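Local coordinates for protein esterase (Staphylococcus aureus subsp. aureus USA300_TCH1516, PDB 3D7R) that probably hydrolyses ester bonds, as an esterase-like member of the alpha/beta hydrolase family, at residues A[89-94]-A[122-127]; A[96-101]-A[127-132]; A[165-170]-A[195-200]. All coordinates share one frame; numbering follows the deposited sequence.

Contact 1. Residues A[89-94]-A[122-127]; sequences FNFRHQ and ITLSTL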
loop_
_atom_site.group_PDB
_atom_site.type_symbol
_atom_site.label_atom_id
_atom_site.label_comp_id
_atom_site.label_asym_id
_atom_site.label_seq_id
_atom_site.Cartn_x
_atom_site.Cartn_y
_atom_site.Cartn_z
ATOM N N PHE A 89 -7.119 -14.515 -2.891
ATOM C CA PHE A 89 -6.166 -15.557 -3.194
ATOM C C PHE A 89 -6.067 -16.448 -1.966
ATOM O O PHE A 89 -5.903 -15.950 -0.843
ATOM C CB PHE A 89 -4.755 -15.000 -3.426
ATOM C CG PHE A 89 -4.654 -13.940 -4.502
ATOM C CD1 PHE A 89 -4.000 -14.214 -5.699
ATOM C CD2 PHE A 89 -5.164 -12.657 -4.285
ATOM C CE1 PHE A 89 -3.887 -13.234 -6.692
ATOM C CE2 PHE A 89 -5.052 -11.666 -5.245
ATOM C CZ PHE A 89 -4.405 -11.956 -6.464
ATOM N N ASN A 90 -6.118 -17.762 -2.178
ATOM C CA ASN A 90 -5.790 -18.673 -1.097
ATOM C C ASN A 90 -5.069 -19.904 -1.630
ATOM O O ASN A 90 -5.158 -20.227 -2.823
ATOM C CB ASN A 90 -7.008 -19.004 -0.202
ATOM C CG ASN A 90 -8.219 -19.459 -0.986
ATOM O OD1 ASN A 90 -8.163 -20.437 -1.734
ATOM N ND2 ASN A 90 -9.333 -18.766 -0.796
ATOM N N PHE A 91 -4.337 -20.567 -0.750
ATOM C CA PHE A 91 -3.503 -21.705 -1.138
ATOM C C PHE A 91 -3.754 -22.855 -0.151
ATOM O O PHE A 91 -3.876 -22.626 1.066
ATOM C CB PHE A 91 -2.035 -21.281 -1.140
ATOM C CG PHE A 91 -1.079 -22.341 -1.669
ATOM C CD1 PHE A 91 -1.186 -22.810 -2.966
ATOM C CD2 PHE A 91 -0.063 -22.836 -0.859
ATOM C CE1 PHE A 91 -0.288 -23.785 -3.452
ATOM C CE2 PHE A 91 0.833 -23.815 -1.329
ATOM C CZ PHE A 91 0.714 -24.282 -2.624
ATOM N N ARG A 92 -3.861 -24.071 -0.677
ATOM C CA ARG A 92 -4.103 -25.261 0.149
ATOM C C ARG A 92 -5.298 -25.112 1.104
ATOM O O ARG A 92 -5.270 -25.628 2.229
ATOM C CB ARG A 92 -2.813 -25.679 0.890
ATOM C CG ARG A 92 -1.792 -26.297 -0.070
ATOM C CD ARG A 92 -0.418 -26.524 0.555
ATOM N NE ARG A 92 0.501 -27.060 -0.452
ATOM C CZ ARG A 92 1.810 -27.195 -0.278
ATOM N NH1 ARG A 92 2.372 -26.836 0.868
ATOM N NH2 ARG A 92 2.557 -27.687 -1.258
ATOM N N HIS A 93 -6.346 -24.424 0.639
ATOM C CA HIS A 93 -7.573 -24.228 1.426
ATOM C C HIS A 93 -7.353 -23.446 2.745
ATOM O O HIS A 93 -8.157 -23.548 3.690
ATOM C CB HIS A 93 -8.228 -25.579 1.717
ATOM C CG HIS A 93 -8.996 -26.149 0.562
ATOM N ND1 HIS A 93 -10.091 -25.517 0.012
ATOM C CD2 HIS A 93 -8.845 -27.302 -0.128
ATOM C CE1 HIS A 93 -10.573 -26.252 -0.975
ATOM N NE2 HIS A 93 -9.837 -27.343 -1.081
ATOM N N GLN A 94 -6.278 -22.654 2.818
ATOM C CA GLN A 94 -5.990 -21.933 4.059
ATOM C C GLN A 94 -6.670 -20.558 4.071
ATOM O O GLN A 94 -6.247 -19.632 3.382
ATOM C CB GLN A 94 -4.479 -21.828 4.303
ATOM C CG GLN A 94 -3.746 -23.173 4.320
ATOM C CD GLN A 94 -4.271 -24.113 5.399
ATOM O OE1 GLN A 94 -4.346 -23.762 6.569
ATOM N NE2 GLN A 94 -4.605 -25.323 5.004
ATOM N N ILE A 122 2.942 -13.952 -1.592
ATOM C CA ILE A 122 2.646 -13.751 -0.172
ATOM C C ILE A 122 1.624 -14.788 0.314
ATOM O O ILE A 122 1.735 -15.314 1.443
ATOM C CB ILE A 122 2.115 -12.304 0.107
ATOM C CG1 ILE A 122 3.243 -11.268 -0.051
ATOM C CG2 ILE A 122 1.520 -12.195 1.524
ATOM C CD1 ILE A 122 2.734 -9.844 -0.210
ATOM N N THR A 123 0.612 -15.052 -0.524
ATOM C CA THR A 123 -0.381 -16.076 -0.202
ATOM C C THR A 123 0.311 -17.418 0.058
ATOM O O THR A 123 0.073 -18.067 1.069
ATOM C CB THR A 123 -1.410 -16.261 -1.354
ATOM O OG1 THR A 123 -2.029 -15.006 -1.655
ATOM C CG2 THR A 123 -2.506 -17.313 -0.980
ATOM N N LEU A 124 1.166 -17.831 -0.871
ATOM C CA LEU A 124 1.838 -19.116 -0.775
ATOM C C LEU A 124 2.824 -19.179 0.392
ATOM O O LEU A 124 3.004 -20.253 0.983
ATOM C CB LEU A 124 2.535 -19.460 -2.100
ATOM C CG LEU A 124 1.703 -20.279 -3.109
ATOM C CD1 LEU A 124 0.469 -19.535 -3.594
ATOM C CD2 LEU A 124 2.583 -20.683 -4.296
ATOM N N SER A 125 3.450 -18.041 0.732
ATOM C CA SER A 125 4.394 -18.007 1.872
ATOM C C SER A 125 3.754 -17.912 3.249
ATOM O O SER A 125 4.235 -18.524 4.209
ATOM C CB SER A 125 5.409 -16.866 1.707
ATOM O OG SER A 125 6.087 -17.001 0.472
ATOM N N THR A 126 2.694 -17.120 3.372
ATOM C CA THR A 126 2.064 -16.893 4.671
ATOM C C THR A 126 0.947 -17.897 4.967
ATOM O O THR A 126 0.634 -18.162 6.138
ATOM C CB THR A 126 1.459 -15.481 4.762
ATOM O OG1 THR A 126 0.414 -15.356 3.793
ATOM C CG2 THR A 126 2.544 -14.405 4.485
ATOM N N LEU A 127 0.343 -18.437 3.907
ATOM C CA LEU A 127 -0.882 -19.232 4.022
ATOM C C LEU A 127 -2.020 -18.496 4.725
ATOM O O LEU A 127 -2.847 -19.118 5.389
ATOM C CB LEU A 127 -0.603 -20.593 4.685
ATOM C CG LEU A 127 0.436 -21.436 3.950
ATOM C CD1 LEU A 127 0.642 -22.764 4.672
ATOM C CD2 LEU A 127 -0.003 -21.651 2.491
#
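Phe91 lays its ring against Leu124, and this packing is the tight part of the contact. Leu124 CG sits over the middle of the ring, 3.7 Å from the centroid of the Phe91 ring and 9° off its normal. This is a CH-pi contact. The CD1 branch of Leu124 lies over the CG and CD1 side of the same face. Leu127 comes from a different direction: its CD2 meets Phe91 CD2 at the ring edge, close to the ring plane, at 3.6 Å. The ring reaches the helix because CG of Phe91 is trans to the backbone nitrogen (chi1 -174°). The other face of the ring carries Arg92 CG, which is offset toward the rim.

Thr123 continues the packing toward the strand. Its CG2 touches Asn90 CA at 3.6 Å. Its OG1 lies 3.3 Å from Phe89 CB, but it is hydrogen-bonded back to Leu119 O within the helix. The ring of Phe89 turns away from this segment and meets Trp116.

The solvent side is looser. Residues Phe91 to Gln94 form a type I' turn, closed by Gln94 N to Phe91 O at 3.0 Å. The tip of the turn, Arg92 and His93, is exposed to solvent. Gln94 rests its CB 3.3 Å from Leu127 O, at the helix end where Leu127 turns to positive phi. Its chain bends at chi2 (-59°), and NE2 donates to Arg92 O at 2.9 Å. That bond holds the amide back against its own turn.

The contact joins the end of strand 84-90 to the last turn of helix 113-126. Strand 75-81 lies beside the strand. Helix 305-318 touches the helix through Ser125 and Thr126, and Ile99 of strand 98-102 touches Ile122 and Thr126.

Contact 2. Residues A[96-101]-A[127-132]; sequences DKKILY and LYEVVL. With DMS (dimethyl sulfoxide), chain L.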
loop_
_atom_site.group_PDB
_atom_site.type_symbol
_atom_site.label_atom_id
_atom_site.label_comp_id
_atom_site.label_asym_id
_atom_site.label_seq_id
_atom_site.Cartn_x
_atom_site.Cartn_y
_atom_site.Cartn_z
ATOM N N ASP A 96 -8.547 -19.372 7.279
ATOM C CA ASP A 96 -8.892 -18.943 8.632
ATOM C C ASP A 96 -8.288 -17.603 9.027
ATOM O O ASP A 96 -8.719 -16.990 10.003
ATOM C CB ASP A 96 -8.610 -20.037 9.693
ATOM C CG ASP A 96 -7.183 -20.584 9.650
ATOM O OD1 ASP A 96 -6.424 -20.322 8.684
ATOM O OD2 ASP A 96 -6.817 -21.326 10.594
ATOM N N LYS A 97 -7.281 -17.163 8.273
ATOM C CA LYS A 97 -6.622 -15.881 8.530
ATOM C C LYS A 97 -6.568 -15.067 7.237
ATOM O O LYS A 97 -6.372 -15.629 6.159
ATOM C CB LYS A 97 -5.217 -16.095 9.115
ATOM C CG LYS A 97 -5.209 -16.840 10.466
ATOM C CD LYS A 97 -3.811 -17.097 11.007
ATOM C CE LYS A 97 -2.952 -18.025 10.097
ATOM N NZ LYS A 97 -3.370 -19.471 10.043
ATOM N N LYS A 98 -6.755 -13.755 7.345
ATOM C CA LYS A 98 -6.818 -12.886 6.165
ATOM C C LYS A 98 -5.758 -11.789 6.178
ATOM O O LYS A 98 -5.437 -11.241 7.242
ATOM C CB LYS A 98 -8.186 -12.191 6.071
ATOM C CG LYS A 98 -9.416 -13.034 6.444
ATOM C CD LYS A 98 -9.800 -13.992 5.339
ATOM C CE LYS A 98 -11.131 -14.703 5.644
ATOM N NZ LYS A 98 -11.220 -15.940 4.822
ATOM N N ILE A 99 -5.257 -11.449 4.986
ATOM C CA ILE A 99 -4.513 -10.195 4.782
ATOM C C ILE A 99 -5.371 -9.298 3.883
ATOM O O ILE A 99 -5.673 -9.653 2.737
ATOM C CB ILE A 99 -3.138 -10.405 4.114
ATOM C CG1 ILE A 99 -2.194 -11.165 5.046
ATOM C CG2 ILE A 99 -2.510 -9.037 3.718
ATOM C CD1 ILE A 99 -0.973 -11.811 4.330
ATOM N N LEU A 100 -5.804 -8.164 4.423
ATOM C CA LEU A 100 -6.459 -7.142 3.612
ATOM C C LEU A 100 -5.357 -6.361 2.923
ATOM O O LEU A 100 -4.636 -5.597 3.572
ATOM C CB LEU A 100 -7.314 -6.205 4.493
ATOM C CG LEU A 100 -8.065 -5.068 3.785
ATOM C CD1 LEU A 100 -8.862 -5.583 2.556
ATOM C CD2 LEU A 100 -8.990 -4.332 4.758
ATOM N N TYR A 101 -5.222 -6.539 1.613
ATOM C CA TYR A 101 -4.113 -5.911 0.892
ATOM C C TYR A 101 -4.546 -4.663 0.133
ATOM O O TYR A 101 -5.389 -4.758 -0.768
ATOM C CB TYR A 101 -3.404 -6.902 -0.067
ATOM C CG TYR A 101 -2.063 -6.347 -0.517
ATOM C CD1 TYR A 101 -0.873 -6.731 0.113
ATOM C CD2 TYR A 101 -1.994 -5.395 -1.528
ATOM C CE1 TYR A 101 0.344 -6.188 -0.273
ATOM C CE2 TYR A 101 -0.790 -4.853 -1.919
ATOM C CZ TYR A 101 0.371 -5.247 -1.283
ATOM O OH TYR A 101 1.556 -4.690 -1.671
ATOM N N LEU A 127 0.343 -18.437 3.907
ATOM C CA LEU A 127 -0.882 -19.232 4.022
ATOM C C LEU A 127 -2.020 -18.496 4.725
ATOM O O LEU A 127 -2.847 -19.118 5.389
ATOM C CB LEU A 127 -0.603 -20.593 4.685
ATOM C CG LEU A 127 0.436 -21.436 3.950
ATOM C CD1 LEU A 127 0.642 -22.764 4.672
ATOM C CD2 LEU A 127 -0.003 -21.651 2.491
ATOM N N TYR A 128 -2.046 -17.171 4.572
ATOM C CA TYR A 128 -3.241 -16.370 4.798
ATOM C C TYR A 128 -3.993 -16.236 3.471
ATOM O O TYR A 128 -3.387 -16.338 2.406
ATOM C CB TYR A 128 -2.858 -14.960 5.258
ATOM C CG TYR A 128 -2.393 -14.839 6.699
ATOM C CD1 TYR A 128 -1.444 -15.718 7.235
ATOM C CD2 TYR A 128 -2.881 -13.824 7.511
ATOM C CE1 TYR A 128 -1.007 -15.585 8.557
ATOM C CE2 TYR A 128 -2.457 -13.685 8.845
ATOM C CZ TYR A 128 -1.529 -14.568 9.352
ATOM O OH TYR A 128 -1.115 -14.433 10.658
ATOM N N GLU A 129 -5.305 -16.005 3.535
ATOM C CA GLU A 129 -6.049 -15.609 2.357
ATOM C C GLU A 129 -5.822 -14.117 2.113
ATOM O O GLU A 129 -6.123 -13.281 2.983
ATOM C CB GLU A 129 -7.537 -15.876 2.546
ATOM C CG GLU A 129 -8.378 -15.386 1.399
ATOM C CD GLU A 129 -9.806 -15.868 1.505
ATOM O OE1 GLU A 129 -10.589 -15.236 2.255
ATOM O OE2 GLU A 129 -10.137 -16.860 0.814
ATOM N N VAL A 130 -5.303 -13.784 0.934
ATOM C CA VAL A 130 -5.015 -12.379 0.609
ATOM C C VAL A 130 -6.214 -11.781 -0.116
ATOM O O VAL A 130 -6.698 -12.349 -1.110
ATOM C CB VAL A 130 -3.744 -12.243 -0.232
ATOM C CG1 VAL A 130 -3.545 -10.771 -0.725
ATOM C CG2 VAL A 130 -2.534 -12.718 0.573
ATOM N N VAL A 131 -6.693 -10.651 0.392
ATOM C CA VAL A 131 -7.904 -10.018 -0.143
ATOM C C VAL A 131 -7.530 -8.688 -0.804
ATOM O O VAL A 131 -6.979 -7.778 -0.155
ATOM C CB VAL A 131 -8.977 -9.812 0.959
ATOM C CG1 VAL A 131 -10.258 -9.188 0.370
ATOM C CG2 VAL A 131 -9.316 -11.161 1.657
ATOM N N LEU A 132 -7.834 -8.605 -2.094
ATOM C CA LEU A 132 -7.462 -7.470 -2.945
ATOM C C LEU A 132 -8.711 -6.720 -3.430
ATOM O O LEU A 132 -9.265 -7.056 -4.470
ATOM C CB LEU A 132 -6.638 -7.971 -4.152
ATOM C CG LEU A 132 -6.190 -6.962 -5.231
ATOM C CD1 LEU A 132 -5.301 -5.871 -4.635
ATOM C CD2 LEU A 132 -5.512 -7.665 -6.423
HETATM S S DMS L . -8.218 -23.769 7.132
HETATM O O DMS L . -8.714 -22.062 6.989
HETATM C C1 DMS L . -8.335 -24.311 8.861
HETATM C C2 DMS L . -9.532 -24.801 6.424
HETATM O O HOH W 1 -5.278 -18.966 6.750
HETATM O O HOH W 2 -2.277 -20.774 8.055
#
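Ile99 and Val131 share the shortest backbone bond here, Val131 N to Ile99 O at 2.7 Å. Four such bonds make a parallel ladder. Ile99 in turn donates its N to Glu129 O at 2.8 Å, while Glu129 N goes to Lys97 O and Tyr101 N to Val131 O. The strand directions differ by 23°.

Side chains pair across the ladder on both faces. On the face of Lys98 and Glu129 the two chains lie side by side and point the same way. Lys98 NZ makes a salt bridge to Glu129 OE1 at 2.7 Å, from above the carboxylate plane (54° out of it). On the face of Ile99 and Val130, CG1 of Ile99 lies 3.7 Å from Tyr128 CD2.

Before the strands proper, Lys97 runs obliquely over the ring of Tyr128. Its CB makes a CH-pi contact with one face, offset toward the rim, 3.7 Å from the centroid of the Tyr128 ring. Bends at chi3 and chi4 bring Lys97 CE to 3.5 Å from Tyr128 CE1. Lys98 O lies at the edge of the ring. One water joins Asp96 OD1, Lys97 N and Leu127 O, the last at 2.8 Å.

A second shell positions these groups. Arg88 and Asn90 ND2 hold OE1 and OE2 of Glu129, and Lys98 NZ also donates to Ile95 O. Tyr128 OH is hydrogen-bonded to Asp319 and Tyr101 OH to Asp171.

Strands 98-102 and 129-133, with helix 113-126, form a beta-alpha-beta unit, flanked by strand 166-171 on one side and strand 84-90 on the other. Helix 113-126 covers Ile99, Tyr101 and Val130, and helix 143-161 covers Leu100 and Val131.

Contact 3. Residues A[165-170]-A[195-200]; sequences NVVVMG and KLYLIS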
loop_
_atom_site.group_PDB
_atom_site.type_symbol
_atom_site.label_atom_id
_atom_site.label_comp_id
_atom_site.label_asym_id
_atom_site.label_seq_id
_atom_site.Cartn_x
_atom_site.Cartn_y
_atom_site.Cartn_z
ATOM N N ASN A 165 -7.818 -12.138 13.512
ATOM C CA ASN A 165 -7.392 -13.018 12.418
ATOM C C ASN A 165 -7.267 -12.244 11.097
ATOM O O ASN A 165 -7.178 -12.822 10.011
ATOM C CB ASN A 165 -8.364 -14.200 12.300
ATOM C CG ASN A 165 -8.219 -15.180 13.441
ATOM O OD1 ASN A 165 -7.111 -15.544 13.794
ATOM N ND2 ASN A 165 -9.344 -15.611 14.025
ATOM N N VAL A 166 -7.258 -10.918 11.210
ATOM C CA VAL A 166 -7.096 -10.059 10.049
ATOM C C VAL A 166 -5.824 -9.235 10.220
ATOM O O VAL A 166 -5.575 -8.656 11.293
ATOM C CB VAL A 166 -8.323 -9.127 9.848
ATOM C CG1 VAL A 166 -8.117 -8.213 8.633
ATOM C CG2 VAL A 166 -9.602 -9.965 9.665
ATOM N N VAL A 167 -5.021 -9.202 9.167
ATOM C CA VAL A 167 -3.831 -8.364 9.118
ATOM C C VAL A 167 -4.090 -7.374 7.984
ATOM O O VAL A 167 -4.704 -7.736 6.973
ATOM C CB VAL A 167 -2.567 -9.231 8.861
ATOM C CG1 VAL A 167 -1.364 -8.396 8.418
ATOM C CG2 VAL A 167 -2.214 -10.119 10.117
ATOM N N VAL A 168 -3.648 -6.127 8.152
ATOM C CA VAL A 168 -3.775 -5.124 7.083
ATOM C C VAL A 168 -2.378 -4.879 6.501
ATOM O O VAL A 168 -1.407 -4.813 7.244
ATOM C CB VAL A 168 -4.445 -3.799 7.569
ATOM C CG1 VAL A 168 -4.492 -2.748 6.437
ATOM C CG2 VAL A 168 -5.882 -4.069 8.096
HETATM N N MSE A 169 -2.283 -4.803 5.173
HETATM C CA MSE A 169 -1.013 -4.619 4.487
HETATM C C MSE A 169 -1.229 -3.714 3.272
HETATM O O MSE A 169 -2.295 -3.730 2.672
HETATM C CB MSE A 169 -0.511 -5.983 4.008
HETATM C CG MSE A 169 0.844 -5.967 3.332
HETATM SE SE MSE A 169 1.446 -7.793 2.919
HETATM C CE MSE A 169 1.307 -8.588 4.690
ATOM N N GLY A 170 -0.225 -2.924 2.916
ATOM C CA GLY A 170 -0.308 -2.095 1.709
ATOM C C GLY A 170 1.066 -1.613 1.295
ATOM O O GLY A 170 1.973 -1.555 2.131
ATOM N N LYS A 195 -2.119 -7.162 13.098
ATOM C CA LYS A 195 -0.846 -6.546 12.710
ATOM C C LYS A 195 -1.066 -5.619 11.533
ATOM O O LYS A 195 -2.046 -5.772 10.802
ATOM C CB LYS A 195 0.201 -7.616 12.325
ATOM C CG LYS A 195 0.664 -8.533 13.472
ATOM C CD LYS A 195 1.651 -9.627 12.956
ATOM C CE LYS A 195 2.158 -10.497 14.129
ATOM N NZ LYS A 195 1.148 -11.561 14.450
ATOM N N LEU A 196 -0.139 -4.674 11.342
ATOM C CA LEU A 196 -0.167 -3.749 10.191
ATOM C C LEU A 196 1.168 -3.782 9.439
ATOM O O LEU A 196 2.230 -3.575 10.050
ATOM C CB LEU A 196 -0.466 -2.306 10.643
ATOM C CG LEU A 196 -0.376 -1.192 9.571
ATOM C CD1 LEU A 196 -1.367 -1.475 8.417
ATOM C CD2 LEU A 196 -0.648 0.176 10.221
ATOM N N TYR A 197 1.115 -4.061 8.132
ATOM C CA TYR A 197 2.337 -4.174 7.306
ATOM C C TYR A 197 2.385 -3.021 6.321
ATOM O O TYR A 197 1.395 -2.752 5.638
ATOM C CB TYR A 197 2.390 -5.526 6.565
ATOM C CG TYR A 197 2.884 -6.649 7.440
ATOM C CD1 TYR A 197 4.207 -7.105 7.359
ATOM C CD2 TYR A 197 2.026 -7.249 8.371
ATOM C CE1 TYR A 197 4.665 -8.134 8.209
ATOM C CE2 TYR A 197 2.467 -8.282 9.212
ATOM C CZ TYR A 197 3.785 -8.712 9.118
ATOM O OH TYR A 197 4.207 -9.706 9.964
ATOM N N LEU A 198 3.528 -2.335 6.265
ATOM C CA LEU A 198 3.697 -1.188 5.374
ATOM C C LEU A 198 4.884 -1.431 4.467
ATOM O O LEU A 198 6.004 -1.633 4.952
ATOM C CB LEU A 198 3.920 0.093 6.189
ATOM C CG LEU A 198 2.879 0.477 7.257
ATOM C CD1 LEU A 198 3.246 1.830 7.909
ATOM C CD2 LEU A 198 1.471 0.550 6.663
ATOM N N ILE A 199 4.655 -1.433 3.156
ATOM C CA ILE A 199 5.746 -1.614 2.189
ATOM C C ILE A 199 5.988 -0.297 1.430
ATOM O O ILE A 199 5.129 0.172 0.675
ATOM C CB ILE A 199 5.468 -2.782 1.182
ATOM C CG1 ILE A 199 5.228 -4.109 1.917
ATOM C CG2 ILE A 199 6.613 -2.903 0.139
ATOM C CD1 ILE A 199 4.471 -5.172 1.090
ATOM N N SER A 200 7.157 0.306 1.637
ATOM C CA SER A 200 7.464 1.598 1.019
ATOM C C SER A 200 6.294 2.596 1.129
ATOM O O SER A 200 5.884 3.177 0.100
ATOM C CB SER A 200 7.840 1.412 -0.463
ATOM O OG SER A 200 9.075 0.753 -0.588
#
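Val168 O accepts the shortest bond of this contact, from Tyr197 N at 2.8 Å. The donor lies in the carbonyl plane, and the N-H...O angle is 164°. Leu196 CA approaches the same oxygen at 3.4 Å as a CA-H...O contact. The oxygen also lies at the edge of the Tyr197 ring.

Three more backbone bonds extend the parallel pairing. Val168 N donates to Lys195 O at 3.1 Å. Gly170 N to Tyr197 O is longer and more bent, at 144°. Ile199 N to Gly170 O then closes the ladder at 2.9 Å.

The two strands and helix 173-187 form a beta-alpha-beta unit in the middle of the sheet. In alpha/beta hydrolases the strand at the place of 166-171 usually leads into the nucleophile elbow, the sharp turn before the next helix. Gly170 lies near that end of the strand.

Tyr197 is the main side chain on the face it shares with Val167 and Met169. Its CD2 touches Val167 CG1 at 3.6 Å. Met169, a selenomethionine here, crosses it obliquely, with CG 3.6 Å from Tyr197 CB. A bend at chi3 (-54°) folds the methyl back, and Met169 CE comes to 3.7 Å from Tyr197 CG. The ring stacks on Tyr260 of strand 259-264, and its hydroxyl is hydrogen-bonded to Ser317. Ile314 and Ile318 of helix 305-318 touch the Tyr197 side chain.

On the other face Leu196 CD1 meets Val168 CG1 at 3.9 Å. Ala178 of helix 173-187 touches both side chains, while Leu179 and Val182 touch Leu196. Lys195 leads its amino group away from strand 166-171, to the carbonyls of Glu320 and Ile318.

Overall arrangement
After strand 75-81 the chain runs through strand 84-90 and its turn, then strand 98-102, helix 113-126 and strand 129-133. Contact 1 closes a loop from 89-94 to 122-127. Contact 2 opens inside that loop at 96-101 and closes just after it at 127-132. The two therefore cross, share Leu127 and touch each other. Contact 3 follows in series and closes the next unit, from 165-170 to 195-200. Contacts 2 and 3 are joined where strands 98-102 and 166-171 pair. Together the contacts span five successive strands of the mixed sheet, from 84-90 to 195-199. Contact 1 ties the end of helix 113-126 to the end of strand 84-90.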